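Local coordinates for pentatricopeptide repeat-containing protein 10, chloroplastic (Zea mays, PDB 4M59) that binds specific single-stranded intergenic RNA elements in chloroplasts and stabilises the transcripts by blocking exonucleases from either end, at residues R365-Y370 against Y397-S402. The protein carries 4 engineered substitutions. Residues are numbered along the deposited sequence; the frame is centred on the assembly and turned at random.
Sequences RGMEDY and YGRCGS
The backbone O of E368 meets the rim of the Y397 ring, with CE1 3.4 Å away and close to the ring plane, while T372 OG1, one turn on, hydrogen-bonds both to this O and to Y397 OH. The T372 hydroxyl thus links the first turn of helix 367-380 to the end of helix 387-400. C400 fits against the first turn where the backbones come nearest, E368 CA and C400 CA being 5.9 Å apart. Its SG, held between the backbone N and the carbonyl carbon (chi1 47°), lies 3.8 Å from E368 CA, and its CB touches M367 CG at 3.8 Å. M367 runs out fully extended, CG anti to the backbone N (chi1 166°), past C400 CB to the guanidinium of R399, crossing that side chain at about a right angle. The methyl CE sits over one face of the group, toward its rim, 3.8 Å from R399 NH1. R399 NH1 donates to the carbonyl O of V361, which would help to fix the plane under the methyl. Beyond C400, the extended E368 side chain passes S402, with E368 CD 3.7 Å from S402 CB; S402 OG is hydrogen-bonded to N405 ND2 and caps helix 403-413 after the positive-phi turn at G401. A119 of the second subunit packs on E368. The contact is mostly van der Waals packing between helices of predicted repeats 9 and 10, consistent with the stacking of successive helical hairpins that builds the pentatricopeptide repeat superhelix.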
loop_
_atom_site.group_PDB
_atom_site.type_symbol
_atom_site.label_atom_id
_atom_site.label_comp_id
_atom_site.label_asym_id
_atom_site.label_seq_id
_atom_site.Cartn_x
_atom_site.Cartn_y
_atom_site.Cartn_z
ATOM N N ARG A 365 5.628 17.040 9.045
ATOM C CA ARG A 365 6.163 18.171 9.794
ATOM C C ARG A 365 5.058 19.153 10.162
ATOM O O ARG A 365 4.240 19.519 9.324
ATOM C CB ARG A 365 7.241 18.882 8.980
ATOM C CG ARG A 365 8.269 19.625 9.818
ATOM C CD ARG A 365 8.667 20.930 9.161
ATOM N NE ARG A 365 9.993 20.857 8.558
ATOM C CZ ARG A 365 11.022 21.612 8.921
ATOM N NH1 ARG A 365 10.878 22.504 9.890
ATOM N NH2 ARG A 365 12.193 21.477 8.315
ATOM N N GLY A 366 5.049 19.582 11.422
ATOM C CA GLY A 366 4.065 20.533 11.896
ATOM C C GLY A 366 2.717 19.900 12.182
ATOM O O GLY A 366 1.703 20.589 12.261
ATOM N N MET A 367 2.711 18.581 12.343
ATOM C CA MET A 367 1.477 17.852 12.607
ATOM C C MET A 367 1.001 18.051 14.040
ATOM O O MET A 367 -0.196 18.032 14.314
ATOM C CB MET A 367 1.672 16.361 12.324
ATOM C CG MET A 367 0.573 15.474 12.890
ATOM S SD MET A 367 0.721 13.754 12.381
ATOM C CE MET A 367 -0.572 13.002 13.363
ATOM N N GLU A 368 1.946 18.244 14.953
ATOM C CA GLU A 368 1.623 18.410 16.365
ATOM C C GLU A 368 0.721 19.613 16.613
ATOM O O GLU A 368 -0.191 19.553 17.435
ATOM C CB GLU A 368 2.899 18.534 17.194
ATOM C CG GLU A 368 2.658 18.977 18.627
ATOM C CD GLU A 368 3.948 19.195 19.393
ATOM O OE1 GLU A 368 3.879 19.667 20.546
ATOM O OE2 GLU A 368 5.026 18.894 18.846
ATOM N N ASP A 369 0.980 20.706 15.905
ATOM C CA ASP A 369 0.208 21.912 16.083
ATOM C C ASP A 369 -1.141 21.745 15.458
ATOM O O ASP A 369 -2.120 22.309 15.913
ATOM C CB ASP A 369 0.927 23.079 15.440
ATOM C CG ASP A 369 0.312 24.381 15.785
ATOM O OD1 ASP A 369 -0.082 24.552 16.941
ATOM O OD2 ASP A 369 0.210 25.236 14.896
ATOM N N TYR A 370 -1.189 20.956 14.402
ATOM C CA TYR A 370 -2.429 20.669 13.727
ATOM C C TYR A 370 -3.359 19.959 14.669
ATOM O O TYR A 370 -4.467 20.394 14.892
ATOM C CB TYR A 370 -2.146 19.822 12.502
ATOM C CG TYR A 370 -3.332 19.124 11.894
ATOM C CD1 TYR A 370 -4.184 19.768 11.033
ATOM C CD2 TYR A 370 -3.563 17.800 12.153
ATOM C CE1 TYR A 370 -5.237 19.115 10.477
ATOM C CE2 TYR A 370 -4.612 17.153 11.601
ATOM C CZ TYR A 370 -5.441 17.804 10.768
ATOM O OH TYR A 370 -6.481 17.118 10.237
ATOM N N TYR A 397 -0.837 12.405 18.640
ATOM C CA TYR A 397 0.221 13.107 19.353
ATOM C C TYR A 397 1.430 12.190 19.491
ATOM O O TYR A 397 2.566 12.653 19.589
ATOM C CB TYR A 397 -0.267 13.559 20.730
ATOM C CG TYR A 397 -0.788 14.977 20.760
ATOM C CD1 TYR A 397 -0.313 15.933 19.872
ATOM C CD2 TYR A 397 -1.758 15.360 21.674
ATOM C CE1 TYR A 397 -0.788 17.229 19.896
ATOM C CE2 TYR A 397 -2.239 16.655 21.707
ATOM C CZ TYR A 397 -1.751 17.585 20.816
ATOM O OH TYR A 397 -2.226 18.877 20.844
ATOM N N GLY A 398 1.171 10.887 19.503
ATOM C CA GLY A 398 2.223 9.903 19.581
ATOM C C GLY A 398 2.824 9.620 18.235
ATOM O O GLY A 398 3.951 9.178 18.121
ATOM N N ARG A 399 2.050 9.891 17.204
ATOM C CA ARG A 399 2.469 9.632 15.841
ATOM C C ARG A 399 3.369 10.735 15.310
ATOM O O ARG A 399 4.247 10.491 14.499
ATOM C CB ARG A 399 1.237 9.478 14.967
ATOM C CG ARG A 399 1.498 8.940 13.601
ATOM C CD ARG A 399 0.396 7.995 13.206
ATOM N NE ARG A 399 -0.916 8.472 13.605
ATOM C CZ ARG A 399 -1.665 9.272 12.868
ATOM N NH1 ARG A 399 -1.221 9.693 11.696
ATOM N NH2 ARG A 399 -2.851 9.656 13.306
ATOM N N CYS A 400 3.156 11.947 15.773
ATOM C CA CYS A 400 4.005 13.050 15.407
ATOM C C CYS A 400 5.185 13.114 16.334
ATOM O O CYS A 400 6.210 13.650 16.016
ATOM C CB CYS A 400 3.234 14.355 15.427
ATOM S SG CYS A 400 2.244 14.678 16.795
ATOM N N GLY A 401 5.036 12.567 17.514
ATOM C CA GLY A 401 6.150 12.462 18.418
ATOM C C GLY A 401 6.049 13.421 19.566
ATOM O O GLY A 401 7.017 13.656 20.262
ATOM N N SER A 402 4.871 13.978 19.775
ATOM C CA SER A 402 4.703 14.875 20.893
ATOM C C SER A 402 4.536 14.078 22.146
ATOM O O SER A 402 3.446 13.990 22.675
ATOM C CB SER A 402 3.500 15.769 20.716
ATOM O OG SER A 402 3.396 16.644 21.819
#